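Local coordinates for GlcNAc Inducible Gene 2, GIG2 (Candida albicans, PDB 6AKZ), which binds iron(III) in a cupin-type fold and is probably an oxygenase of the DUF1479 family, at residues 18-21 with 22-26; 34-37 with 38-42; 79-82 with 83-87; 100-103 with 104-107; 441-444 with 445-449. All coordinates share one frame; numbering follows the deposited sequence.

Interaction 1: 18-21 with 22-26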
loop_
_atom_site.group_PDB
_atom_site.type_symbol
_atom_site.label_atom_id
_atom_site.label_comp_id
_atom_site.label_asym_id
_atom_site.label_seq_id
_atom_site.Cartn_x
_atom_site.Cartn_y
_atom_site.Cartn_z
ATOM N N ARG A 18 -27.896 -2.386 -6.603
ATOM C CA ARG A 18 -26.920 -3.090 -7.476
ATOM C C ARG A 18 -25.881 -3.894 -6.716
ATOM O O ARG A 18 -25.468 -4.968 -7.195
ATOM C CB ARG A 18 -26.238 -2.153 -8.494
ATOM C CG ARG A 18 -25.159 -1.216 -8.012
ATOM C CD ARG A 18 -24.962 -0.137 -9.068
ATOM N NE ARG A 18 -24.051 0.881 -8.623
ATOM C CZ ARG A 18 -22.721 0.729 -8.588
ATOM N NH1 ARG A 18 -22.160 -0.412 -8.980
ATOM N NH2 ARG A 18 -21.953 1.713 -8.140
ATOM N N PHE A 19 -25.559 -3.457 -5.495
ATOM C CA PHE A 19 -24.529 -4.144 -4.705
ATOM C C PHE A 19 -24.951 -5.513 -4.264
ATOM O O PHE A 19 -24.139 -6.392 -3.941
ATOM C CB PHE A 19 -24.010 -3.205 -3.609
ATOM C CG PHE A 19 -23.083 -2.118 -4.154
ATOM C CD1 PHE A 19 -21.741 -2.415 -4.442
ATOM C CD2 PHE A 19 -23.537 -0.847 -4.420
ATOM C CE1 PHE A 19 -20.914 -1.453 -5.011
ATOM C CE2 PHE A 19 -22.712 0.136 -4.954
ATOM C CZ PHE A 19 -21.384 -0.164 -5.220
ATOM N N THR A 20 -26.270 -5.748 -4.271
ATOM C CA THR A 20 -26.770 -7.085 -4.042
ATOM C C THR A 20 -26.321 -8.090 -5.089
ATOM O O THR A 20 -26.001 -9.246 -4.763
ATOM C CB THR A 20 -28.311 -7.029 -3.868
ATOM O OG1 THR A 20 -28.575 -6.226 -2.694
ATOM C CG2 THR A 20 -28.897 -8.414 -3.741
ATOM N N GLY A 21 -26.282 -7.657 -6.336
ATOM C CA GLY A 21 -25.880 -8.506 -7.442
ATOM C C GLY A 21 -24.373 -8.727 -7.412
ATOM O O GLY A 21 -23.941 -9.786 -7.777
ATOM N N ILE A 22 -23.627 -7.744 -6.885
ATOM C CA ILE A 22 -22.185 -7.924 -6.548
ATOM C C ILE A 22 -22.025 -9.103 -5.558
ATOM O O ILE A 22 -21.245 -10.010 -5.775
ATOM C CB ILE A 22 -21.550 -6.680 -5.932
ATOM C CG1 ILE A 22 -21.714 -5.398 -6.790
ATOM C CG2 ILE A 22 -20.085 -6.943 -5.608
ATOM C CD1 ILE A 22 -21.131 -5.427 -8.154
ATOM N N LYS A 23 -22.818 -9.131 -4.490
ATOM C CA LYS A 23 -22.723 -10.242 -3.566
ATOM C C LYS A 23 -23.017 -11.564 -4.223
ATOM O O LYS A 23 -22.352 -12.557 -3.986
ATOM C CB LYS A 23 -23.642 -10.037 -2.351
ATOM C CG LYS A 23 -23.337 -8.851 -1.475
ATOM C CD LYS A 23 -24.224 -8.891 -0.239
ATOM C CE LYS A 23 -23.728 -7.984 0.857
ATOM N NZ LYS A 23 -24.528 -8.271 2.120
ATOM N N GLN A 24 -24.021 -11.607 -5.098
ATOM C CA GLN A 24 -24.326 -12.880 -5.745
ATOM C C GLN A 24 -23.342 -13.271 -6.815
ATOM O O GLN A 24 -23.176 -14.468 -7.032
ATOM C CB GLN A 24 -25.775 -12.966 -6.200
ATOM C CG GLN A 24 -26.716 -13.106 -5.000
ATOM C CD GLN A 24 -28.001 -12.339 -5.157
ATOM O OE1 GLN A 24 -28.332 -11.840 -6.242
ATOM N NE2 GLN A 24 -28.737 -12.224 -4.066
ATOM N N ARG A 25 -22.632 -12.301 -7.392
ATOM C CA ARG A 25 -21.447 -12.606 -8.232
ATOM C C ARG A 25 -20.293 -13.237 -7.471
ATOM O O ARG A 25 -19.652 -14.171 -7.946
ATOM C CB ARG A 25 -20.933 -11.352 -8.946
ATOM C CG ARG A 25 -20.060 -11.641 -10.167
ATOM C CD ARG A 25 -19.424 -10.360 -10.671
ATOM N NE ARG A 25 -18.278 -10.109 -9.822
ATOM C CZ ARG A 25 -17.892 -8.935 -9.312
ATOM N NH1 ARG A 25 -18.548 -7.819 -9.538
ATOM N NH2 ARG A 25 -16.797 -8.905 -8.546
ATOM N N LEU A 26 -20.034 -12.726 -6.277
ATOM C CA LEU A 26 -18.856 -13.134 -5.480
ATOM C C LEU A 26 -18.899 -14.532 -4.842
ATOM O O LEU A 26 -17.955 -15.261 -4.857
ATOM C CB LEU A 26 -18.623 -12.059 -4.421
ATOM C CG LEU A 26 -18.223 -10.676 -4.946
ATOM C CD1 LEU A 26 -18.224 -9.633 -3.851
ATOM C CD2 LEU A 26 -16.837 -10.707 -5.621
#

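Interaction 2: 34-37 with 38-42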
loop_
_atom_site.group_PDB
_atom_site.type_symbol
_atom_site.label_atom_id
_atom_site.label_comp_id
_atom_site.label_asym_id
_atom_site.label_seq_id
_atom_site.Cartn_x
_atom_site.Cartn_y
_atom_site.Cartn_z
ATOM N N GLN A 34 -20.037 -23.995 2.831
ATOM C CA GLN A 34 -18.578 -23.904 3.006
ATOM C C GLN A 34 -18.050 -22.522 3.447
ATOM O O GLN A 34 -17.135 -22.469 4.273
ATOM C CB GLN A 34 -17.907 -24.250 1.682
ATOM C CG GLN A 34 -17.723 -25.745 1.436
ATOM C CD GLN A 34 -17.315 -26.044 -0.010
ATOM O OE1 GLN A 34 -17.383 -25.183 -0.898
ATOM N NE2 GLN A 34 -16.863 -27.265 -0.239
ATOM N N VAL A 35 -18.557 -21.458 2.845
ATOM C CA VAL A 35 -18.191 -20.101 3.239
ATOM C C VAL A 35 -18.618 -19.818 4.707
ATOM O O VAL A 35 -17.810 -19.382 5.527
ATOM C CB VAL A 35 -18.773 -19.024 2.326
ATOM C CG1 VAL A 35 -18.424 -17.669 2.916
ATOM C CG2 VAL A 35 -18.198 -19.169 0.890
ATOM N N THR A 36 -19.898 -20.077 5.012
ATOM C CA THR A 36 -20.366 -20.042 6.380
ATOM C C THR A 36 -19.510 -20.854 7.351
ATOM O O THR A 36 -19.160 -20.317 8.385
ATOM C CB THR A 36 -21.830 -20.517 6.426
ATOM O OG1 THR A 36 -22.578 -19.703 5.519
ATOM C CG2 THR A 36 -22.389 -20.374 7.860
ATOM N N ALA A 37 -19.150 -22.098 7.051
ATOM C CA ALA A 37 -18.297 -22.827 7.961
ATOM C C ALA A 37 -16.963 -22.128 8.139
ATOM O O ALA A 37 -16.450 -22.077 9.265
ATOM C CB ALA A 37 -18.060 -24.236 7.520
ATOM N N SER A 38 -16.465 -21.565 7.031
ATOM C CA SER A 38 -15.126 -20.943 7.006
ATOM C C SER A 38 -15.104 -19.664 7.887
ATOM O O SER A 38 -14.068 -19.362 8.494
ATOM C CB SER A 38 -14.695 -20.636 5.563
ATOM O OG SER A 38 -15.272 -19.436 5.059
ATOM N N TRP A 39 -16.204 -18.918 7.875
ATOM C CA TRP A 39 -16.404 -17.735 8.702
ATOM C C TRP A 39 -16.384 -18.047 10.181
ATOM O O TRP A 39 -15.788 -17.326 10.987
ATOM C CB TRP A 39 -17.722 -17.049 8.368
ATOM C CG TRP A 39 -18.067 -15.872 9.332
ATOM C CD1 TRP A 39 -18.895 -15.907 10.436
ATOM C CD2 TRP A 39 -17.565 -14.515 9.264
ATOM N NE1 TRP A 39 -18.966 -14.652 11.021
ATOM C CE2 TRP A 39 -18.138 -13.792 10.337
ATOM C CE3 TRP A 39 -16.660 -13.852 8.424
ATOM C CZ2 TRP A 39 -17.867 -12.439 10.558
ATOM C CZ3 TRP A 39 -16.440 -12.490 8.638
ATOM C CH2 TRP A 39 -17.015 -11.805 9.690
ATOM N N LYS A 40 -17.007 -19.172 10.547
ATOM C CA LYS A 40 -16.925 -19.642 11.914
ATOM C C LYS A 40 -15.503 -20.075 12.355
ATOM O O LYS A 40 -15.054 -19.693 13.429
ATOM C CB LYS A 40 -17.931 -20.767 12.051
ATOM C CG LYS A 40 -19.331 -20.200 11.984
ATOM C CD LYS A 40 -20.353 -21.313 11.957
ATOM C CE LYS A 40 -21.708 -20.696 11.724
ATOM N NZ LYS A 40 -22.651 -21.862 11.632
ATOM N N ARG A 41 -14.820 -20.856 11.548
ATOM C CA ARG A 41 -13.384 -21.187 11.768
ATOM C C ARG A 41 -12.523 -19.877 11.914
ATOM O O ARG A 41 -11.618 -19.807 12.748
ATOM C CB ARG A 41 -12.776 -21.970 10.634
ATOM C CG ARG A 41 -13.430 -23.312 10.320
ATOM C CD ARG A 41 -12.473 -24.221 9.531
ATOM N NE ARG A 41 -12.123 -23.640 8.224
ATOM C CZ ARG A 41 -12.816 -23.785 7.111
ATOM N NH1 ARG A 41 -13.956 -24.509 7.102
ATOM N NH2 ARG A 41 -12.382 -23.208 5.996
ATOM N N LEU A 42 -12.799 -18.913 11.064
ATOM C CA LEU A 42 -12.062 -17.663 11.033
ATOM C C LEU A 42 -12.138 -16.900 12.381
ATOM O O LEU A 42 -11.112 -16.492 12.929
ATOM C CB LEU A 42 -12.540 -16.768 9.904
ATOM C CG LEU A 42 -11.924 -15.365 9.865
ATOM C CD1 LEU A 42 -10.402 -15.476 9.593
ATOM C CD2 LEU A 42 -12.576 -14.535 8.817
HETATM O O HOH W 1 -15.530 -24.468 4.525
#

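Interaction 3: 79-82 with 83-87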
loop_
_atom_site.group_PDB
_atom_site.type_symbol
_atom_site.label_atom_id
_atom_site.label_comp_id
_atom_site.label_asym_id
_atom_site.label_seq_id
_atom_site.Cartn_x
_atom_site.Cartn_y
_atom_site.Cartn_z
ATOM N N SER A 79 11.344 -13.483 6.283
ATOM C CA SER A 79 10.389 -13.708 5.217
ATOM C C SER A 79 9.147 -14.354 5.689
ATOM O O SER A 79 8.019 -13.868 5.401
ATOM C CB SER A 79 11.051 -14.514 4.062
ATOM O OG SER A 79 10.122 -14.885 3.036
ATOM N N GLU A 80 9.290 -15.464 6.443
ATOM C CA GLU A 80 8.152 -16.148 6.953
ATOM C C GLU A 80 7.291 -15.289 7.858
ATOM O O GLU A 80 6.053 -15.265 7.738
ATOM C CB GLU A 80 8.588 -17.411 7.708
ATOM C CG GLU A 80 9.314 -18.377 6.823
ATOM C CD GLU A 80 9.845 -19.595 7.614
ATOM O OE1 GLU A 80 10.227 -19.463 8.817
ATOM O OE2 GLU A 80 9.967 -20.642 6.976
ATOM N N LEU A 81 7.936 -14.567 8.731
ATOM C CA LEU A 81 7.181 -13.658 9.627
ATOM C C LEU A 81 6.496 -12.491 8.817
ATOM O O LEU A 81 5.352 -12.058 9.112
ATOM C CB LEU A 81 8.106 -13.120 10.732
ATOM C CG LEU A 81 8.435 -14.148 11.794
ATOM C CD1 LEU A 81 9.705 -13.800 12.540
ATOM C CD2 LEU A 81 7.186 -14.294 12.647
ATOM N N PHE A 82 7.204 -11.964 7.856
ATOM C CA PHE A 82 6.696 -10.854 7.019
ATOM C C PHE A 82 5.473 -11.325 6.222
ATOM O O PHE A 82 4.465 -10.651 6.247
ATOM C CB PHE A 82 7.718 -10.321 6.083
ATOM C CG PHE A 82 7.141 -9.340 5.077
ATOM C CD1 PHE A 82 6.630 -8.128 5.488
ATOM C CD2 PHE A 82 7.068 -9.707 3.750
ATOM C CE1 PHE A 82 6.121 -7.234 4.561
ATOM C CE2 PHE A 82 6.509 -8.860 2.823
ATOM C CZ PHE A 82 5.967 -7.642 3.253
ATOM N N LYS A 83 5.511 -12.517 5.592
ATOM C CA LYS A 83 4.345 -12.957 4.886
ATOM C C LYS A 83 3.123 -13.190 5.785
ATOM O O LYS A 83 2.012 -13.073 5.312
ATOM C CB LYS A 83 4.622 -14.179 4.032
ATOM C CG LYS A 83 5.648 -13.886 2.941
ATOM C CD LYS A 83 5.608 -14.963 1.865
ATOM C CE LYS A 83 6.319 -14.487 0.633
ATOM N NZ LYS A 83 6.039 -15.282 -0.619
ATOM N N GLN A 84 3.319 -13.635 7.029
ATOM C CA GLN A 84 2.234 -13.802 7.993
ATOM C C GLN A 84 1.695 -12.472 8.509
ATOM O O GLN A 84 0.467 -12.239 8.622
ATOM C CB GLN A 84 2.704 -14.689 9.192
ATOM C CG GLN A 84 1.673 -14.791 10.324
ATOM C CD GLN A 84 2.160 -15.161 11.766
ATOM O OE1 GLN A 84 3.295 -14.917 12.231
ATOM N NE2 GLN A 84 1.253 -15.760 12.466
ATOM N N ARG A 85 2.602 -11.592 8.835
ATOM C CA ARG A 85 2.241 -10.422 9.614
ATOM C C ARG A 85 2.030 -9.163 8.788
ATOM O O ARG A 85 1.372 -8.204 9.264
ATOM C CB ARG A 85 3.282 -10.211 10.723
ATOM C CG ARG A 85 3.250 -11.361 11.717
ATOM C CD ARG A 85 4.281 -11.383 12.805
ATOM N NE ARG A 85 4.190 -12.690 13.489
ATOM C CZ ARG A 85 4.639 -12.882 14.709
ATOM N NH1 ARG A 85 5.259 -11.890 15.366
ATOM N NH2 ARG A 85 4.536 -14.087 15.263
ATOM N N GLY A 86 2.594 -9.185 7.571
ATOM C CA GLY A 86 2.329 -8.177 6.544
ATOM C C GLY A 86 2.998 -6.836 6.750
ATOM O O GLY A 86 2.620 -5.829 6.128
ATOM N N CYS A 87 3.956 -6.732 7.680
ATOM C CA CYS A 87 4.672 -5.474 7.947
ATOM C C CYS A 87 6.105 -5.893 8.365
ATOM O O CYS A 87 6.376 -7.056 8.715
ATOM C CB CYS A 87 3.971 -4.603 9.035
ATOM S SG CYS A 87 3.595 -5.578 10.510
#

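Interaction 4: 100-103 with 104-107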
loop_
_atom_site.group_PDB
_atom_site.type_symbol
_atom_site.label_atom_id
_atom_site.label_comp_id
_atom_site.label_asym_id
_atom_site.label_seq_id
_atom_site.Cartn_x
_atom_site.Cartn_y
_atom_site.Cartn_z
ATOM N N ASP A 100 19.901 13.272 9.167
ATOM C CA ASP A 100 19.838 14.626 9.716
ATOM C C ASP A 100 20.002 15.692 8.630
ATOM O O ASP A 100 19.286 16.693 8.624
ATOM C CB ASP A 100 20.903 14.814 10.799
ATOM C CG ASP A 100 20.731 13.850 11.957
ATOM O OD1 ASP A 100 19.779 13.042 11.923
ATOM O OD2 ASP A 100 21.547 13.901 12.901
ATOM N N ILE A 101 20.937 15.470 7.709
ATOM C CA ILE A 101 21.157 16.389 6.620
ATOM C C ILE A 101 19.888 16.453 5.757
ATOM O O ILE A 101 19.422 17.521 5.394
ATOM C CB ILE A 101 22.407 15.902 5.829
ATOM C CG1 ILE A 101 23.680 16.154 6.630
ATOM C CG2 ILE A 101 22.478 16.580 4.474
ATOM C CD1 ILE A 101 24.852 15.276 6.199
ATOM N N TRP A 102 19.345 15.298 5.370
ATOM C CA TRP A 102 18.112 15.291 4.589
ATOM C C TRP A 102 16.927 15.988 5.269
ATOM O O TRP A 102 16.209 16.777 4.637
ATOM C CB TRP A 102 17.718 13.838 4.216
ATOM C CG TRP A 102 18.527 13.183 3.138
ATOM C CD1 TRP A 102 19.254 13.806 2.149
ATOM C CD2 TRP A 102 18.631 11.781 2.886
ATOM N NE1 TRP A 102 19.845 12.884 1.357
ATOM C CE2 TRP A 102 19.483 11.628 1.755
ATOM C CE3 TRP A 102 18.124 10.622 3.503
ATOM C CZ2 TRP A 102 19.812 10.358 1.235
ATOM C CZ3 TRP A 102 18.419 9.376 2.952
ATOM C CH2 TRP A 102 19.308 9.238 1.874
ATOM N N PHE A 103 16.750 15.737 6.565
ATOM C CA PHE A 103 15.646 16.351 7.329
ATOM C C PHE A 103 15.845 17.871 7.315
ATOM O O PHE A 103 14.925 18.602 7.031
ATOM C CB PHE A 103 15.595 15.858 8.787
ATOM C CG PHE A 103 14.519 16.490 9.570
ATOM C CD1 PHE A 103 13.200 16.205 9.304
ATOM C CD2 PHE A 103 14.813 17.518 10.474
ATOM C CE1 PHE A 103 12.155 16.858 9.972
ATOM C CE2 PHE A 103 13.804 18.179 11.137
ATOM C CZ PHE A 103 12.470 17.837 10.894
ATOM N N ASN A 104 17.073 18.308 7.614
ATOM C CA ASN A 104 17.290 19.758 7.639
ATOM C C ASN A 104 17.116 20.436 6.287
ATOM O O ASN A 104 16.490 21.469 6.231
ATOM C CB ASN A 104 18.654 20.065 8.212
ATOM C CG ASN A 104 18.750 19.740 9.652
ATOM O OD1 ASN A 104 17.817 19.934 10.441
ATOM N ND2 ASN A 104 19.899 19.283 10.036
ATOM N N GLU A 105 17.563 19.788 5.193
ATOM C CA GLU A 105 17.294 20.275 3.845
ATOM C C GLU A 105 15.825 20.299 3.493
ATOM O O GLU A 105 15.408 21.257 2.859
ATOM C CB GLU A 105 18.014 19.454 2.775
ATOM C CG GLU A 105 19.525 19.560 2.898
ATOM C CD GLU A 105 20.324 18.662 1.913
ATOM O OE1 GLU A 105 19.981 17.465 1.629
ATOM O OE2 GLU A 105 21.407 19.131 1.512
ATOM N N LEU A 106 15.056 19.290 3.912
ATOM C CA LEU A 106 13.581 19.356 3.689
ATOM C C LEU A 106 12.909 20.535 4.385
ATOM O O LEU A 106 11.966 21.151 3.871
ATOM C CB LEU A 106 12.871 18.070 4.096
ATOM C CG LEU A 106 13.222 16.854 3.221
ATOM C CD1 LEU A 106 12.969 15.514 3.919
ATOM C CD2 LEU A 106 12.438 16.925 1.945
ATOM N N VAL A 107 13.318 20.759 5.629
ATOM C CA VAL A 107 12.691 21.816 6.432
ATOM C C VAL A 107 13.058 23.140 5.771
ATOM O O VAL A 107 12.201 24.007 5.609
ATOM C CB VAL A 107 13.202 21.784 7.862
ATOM C CG1 VAL A 107 12.860 23.025 8.675
ATOM C CG2 VAL A 107 12.680 20.552 8.569
#

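Interaction 5: 441-444 with 445-449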
loop_
_atom_site.group_PDB
_atom_site.type_symbol
_atom_site.label_atom_id
_atom_site.label_comp_id
_atom_site.label_asym_id
_atom_site.label_seq_id
_atom_site.Cartn_x
_atom_site.Cartn_y
_atom_site.Cartn_z
ATOM N N GLU A 441 18.939 -9.724 -24.130
ATOM C CA GLU A 441 18.720 -10.932 -25.026
ATOM C C GLU A 441 17.945 -12.035 -24.359
ATOM O O GLU A 441 17.002 -12.559 -24.902
ATOM C CB GLU A 441 20.056 -11.555 -25.504
ATOM N N ASN A 442 18.363 -12.353 -23.148
ATOM C CA ASN A 442 17.842 -13.473 -22.379
ATOM C C ASN A 442 16.466 -13.278 -21.775
ATOM O O ASN A 442 15.917 -14.209 -21.240
ATOM C CB ASN A 442 18.824 -13.820 -21.212
ATOM C CG ASN A 442 19.123 -12.611 -20.295
ATOM O OD1 ASN A 442 18.333 -12.253 -19.398
ATOM N ND2 ASN A 442 20.275 -11.965 -20.527
ATOM N N MET A 443 15.913 -12.078 -21.786
ATOM C CA MET A 443 14.740 -11.858 -20.986
ATOM C C MET A 443 13.541 -12.158 -21.857
ATOM O O MET A 443 13.559 -11.842 -23.041
ATOM C CB MET A 443 14.732 -10.412 -20.467
ATOM C CG MET A 443 13.517 -10.011 -19.639
ATOM S SD MET A 443 13.764 -8.360 -18.994
ATOM C CE MET A 443 14.947 -8.630 -17.664
ATOM N N SER A 444 12.483 -12.697 -21.267
ATOM C CA SER A 444 11.244 -12.979 -22.036
ATOM C C SER A 444 10.029 -12.940 -21.128
ATOM O O SER A 444 10.101 -12.398 -19.991
ATOM C CB SER A 444 11.353 -14.307 -22.790
ATOM O OG SER A 444 11.542 -15.347 -21.866
ATOM N N GLY A 445 8.875 -13.371 -21.676
ATOM C CA GLY A 445 7.672 -13.350 -20.936
ATOM C C GLY A 445 7.151 -11.974 -20.606
ATOM O O GLY A 445 7.424 -10.965 -21.315
ATOM N N GLY A 446 6.294 -11.935 -19.575
ATOM C CA GLY A 446 5.600 -10.697 -19.224
ATOM C C GLY A 446 6.547 -9.617 -18.798
ATOM O O GLY A 446 6.320 -8.398 -19.046
ATOM N N GLN A 447 7.672 -10.018 -18.214
ATOM C CA GLN A 447 8.703 -9.052 -17.856
ATOM C C GLN A 447 9.264 -8.270 -19.084
ATOM O O GLN A 447 9.385 -7.028 -19.085
ATOM C CB GLN A 447 9.765 -9.781 -17.105
ATOM C CG GLN A 447 10.818 -8.941 -16.521
ATOM C CD GLN A 447 11.881 -9.768 -15.809
ATOM O OE1 GLN A 447 12.223 -10.890 -16.234
ATOM N NE2 GLN A 447 12.450 -9.189 -14.750
ATOM N N ALA A 448 9.605 -9.022 -20.124
ATOM C CA ALA A 448 9.996 -8.397 -21.406
ATOM C C ALA A 448 8.870 -7.580 -22.024
ATOM O O ALA A 448 9.080 -6.440 -22.503
ATOM C CB ALA A 448 10.497 -9.407 -22.419
ATOM N N LYS A 449 7.657 -8.084 -21.979
ATOM C CA LYS A 449 6.567 -7.400 -22.598
ATOM C C LYS A 449 6.243 -6.085 -21.899
ATOM O O LYS A 449 6.003 -5.065 -22.566
ATOM C CB LYS A 449 5.348 -8.278 -22.653
ATOM C CG LYS A 449 5.525 -9.506 -23.568
ATOM C CD LYS A 449 4.355 -10.452 -23.313
ATOM C CE LYS A 449 4.493 -11.697 -24.183
ATOM N NZ LYS A 449 3.656 -12.794 -23.686
HETATM O O HOH W 2 12.291 -12.921 -18.263
#

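Interaction 1: 18-21 with 22-26
With Phe19 CG turned anti to its carbonyl carbon (chi1 -75°) and Ile22 CG1 likewise (chi1 -54°), the two side chains run alongside each other one helical turn apart. Phe19 CD1 lies 3.8 Å from Ile22 CG1, which also packs on Phe19 CA. CE2 of the same ring sits 3.6 Å above the plane of the Arg18 guanidinium, over its centre; NH1 of that group makes a salt bridge with Glu202. Thr20 and Gln24 form a second parallel pair: the methyl CG2 of Thr20 comes within 3.8 Å of Gln24 NE2, which has a weak hydrogen bond to Leu307 O, while Thr20 OG1 is hydrogen-bonded to Ile308 O. Helix 18-26 adds backbone bonds, Lys23 N to Phe19 O at 3.1 Å and Arg25 N to Gly21 O at 2.9 Å. The extended Lys23 chain leads away from the turn, NZ forming a salt bridge with Asp306 and bonding the carbonyl oxygens of Pro289 and Thr309. No side-chain hydrogen bond or salt bridge spans the turn; side chains meet by van der Waals contact, consistent with a short helix tied to its surroundings by its polar ends as well as by its own backbone bonds.

Interaction 2: 34-37 with 38-42
Ser38 and Val35 meet within one turn of the long helix 32-56, in the familiar motif of a serine hydroxyl bonded back to a main-chain carbonyl of the preceding turn. Ser38 OG donates to Val35 O over 2.6 Å, lying in the carbonyl plane on a lone pair. It reaches that position because chi1 of 80° sets OG between the backbone N and the carbonyl carbon. The same oxygen takes the helical N-H of Trp39 at 2.9 Å, this time nearly in line with the carbonyl bond, so two protein donors grip Val35 O from different directions.

One residue earlier, Gln34 O is likewise shared: it accepts from Ser38 N at 3.0 Å and from a water at 2.6 Å. That water in turn accepts from Arg41 NH1, lying in the plane of the guanidinium at its edge, and so joins the arginine to the carbonyl two turns back. The bend of Arg41 at chi3 (-63°) folds the group over the helix, with Ser38 CA against one face. Its other donors go outside, NE to Glu219 in a salt bridge and NH2 to Gly216 O. Thr36 OG1 is taken up by Val32 O, and Lys40 NZ forms a salt bridge with Asp301. On the buried side Trp39 stacks on Phe291 and meets Tyr303 edge-to-face, packing the helix against helix 278-287 and nearby loops. Thr36 and Lys40 run side by side, the methyl CG2 of Thr36 lying 3.9 Å from Lys40 CE.

Interaction 3: 79-82 with 83-87
Arg85 lies alongside Leu81 at the last turn of helix 76-85, and almost every atom of its side chain has something to meet. CB packs 3.2 Å from Leu81 O, the carbonyl that also receives the Arg85 backbone N-H at 2.8 Å. CG, anti to the carbonyl carbon (chi1 -65°), stays close to that oxygen, and from there the chain runs extended through CD, which approaches the methyl CD2 of Leu81. NE comes within 3.5 Å of this methyl, and CZ follows, because CD2 sits over one face of the guanidinium, offset toward its rim. In its own plane NE donates to Gln84 OE1 over 2.7 Å, nearly straight at 170°; seen from the amide, however, the donor stands above the carbonyl plane and not on a lone pair. NH2 adds only a weak bond to the same oxygen. At the tip, NH1 is bonded to Tyr60 O, and the ring of Tyr60 makes a cation-pi contact with the arginine.

The buried Phe82 ring presents its edge to Cys87 O, CD1 lying 3.4 Å away; this carbonyl oxygen is buried without a polar partner. Phe82 O accepts from Gly86 N at 2.7 Å. Gly86, with positive phi (75°), leaves helical geometry and turns the chain into strand 87-91. The contact therefore forms the helix-to-strand junction of a beta-alpha-beta unit whose strands 63-65 and 87-91 run parallel at one side of the main mixed sheet of this cupin-clan protein.

Interaction 4: 100-103 with 104-107
Asn104 N donates to Asp100 O at 2.9 Å, and the next three backbone N-H groups follow suit, Glu105 N to Ile101 O at 2.9 Å with an angle of 169° and Val107 N to Phe103 O at 3.0 Å, giving a regular turn of helix 96-112. Two polar ends are taken by outside partners: Asp100 OD1 forms a salt bridge with Lys343, and Trp102 NE1 donates to Glu138. The extended Glu105 chain lies alongside Ile101, pointing the same way, with CD 3.9 Å from the methyl CG2. Its OE1 lies in the plane of the Trp102 indole, at the edge, 3.8 Å from CD1, the ring and carboxylate planes being 28° apart. One turn on, Val107 CG2 stands over one face of the Phe103 ring in a CH-pi contact, offset toward the rim, 23° off the ring normal, 3.8 Å from the centroid and 3.6 Å from CZ. That methyl lies anti to the carbonyl carbon, and the ring also stacks with His366. Phe103 and Val107 both touch Ile180 on strand 178-181. The edge of the indole, carrying partial positive charge, probably suits the nearby carboxylate oxygen, whereas the ring face takes the methyl by dispersion.

Interaction 5: 441-444 with 445-449
The backbone of Met443 and Ser444 is extended and then turns at Gly445, whose positive phi (67°) brings the chain into the first turn of helix 445-460. This loop-to-helix entry is closed by a weak bond from Ala448 N to Ser444 O, long at 3.4 Å though nearly straight at 167°.

Met443 and Gln447 carry most of the side-chain contact, crossing at about a right angle. Both have CG anti to the backbone N, and Met443 continues extended until it bends at chi3 (-75°), which lays SD and CE against the amide end of the glutamine. SD is 3.9 Å from Gln447 CG, CE 3.8 Å from CD, and Met443 CG approaches OE1 at 3.7 Å, so the thioether crosses over the end of the extended glutamine. The methyl of Ala448 fills the adjoining side: its CB packs on Ser444 CA at 3.7 Å and lies 4.1 Å from Met443 CG.

The polar atoms of Gln447 face two ways. NE2 donates to Asp169 and Asp167 in the loop and short strand nearby, which fixes the rotation of the amide and identifies OE1 as the acceptor end. The backbone of Gly446 bonds with that of Lys161. A water bridges loop and helix, accepting from Ser444 N at 3.0 Å and donating to Gln447 OE1 at 2.9 Å.

Overall arrangement
All five contacts are local. Interactions 1 and 2 lie on successive helices on one side of the chain, their nearest atoms about 7 Å apart; interaction 4 is on the opposite side of the chain's centre, about 50 Å from interaction 1 by centres. Interaction 3 lies nearest the middle of the fold, with the side chain of Cys87 about 8 Å from that of the iron ligand His355. Interaction 5 is a surface contact at a helix start, whereas interaction 3 ends a helix; 1 to 4 are partly buried. Water bridges appear in 2 and 5, an arginine face meets a methyl in 3, and in 4 a ring face meets a methyl and an indole edge a carboxylate.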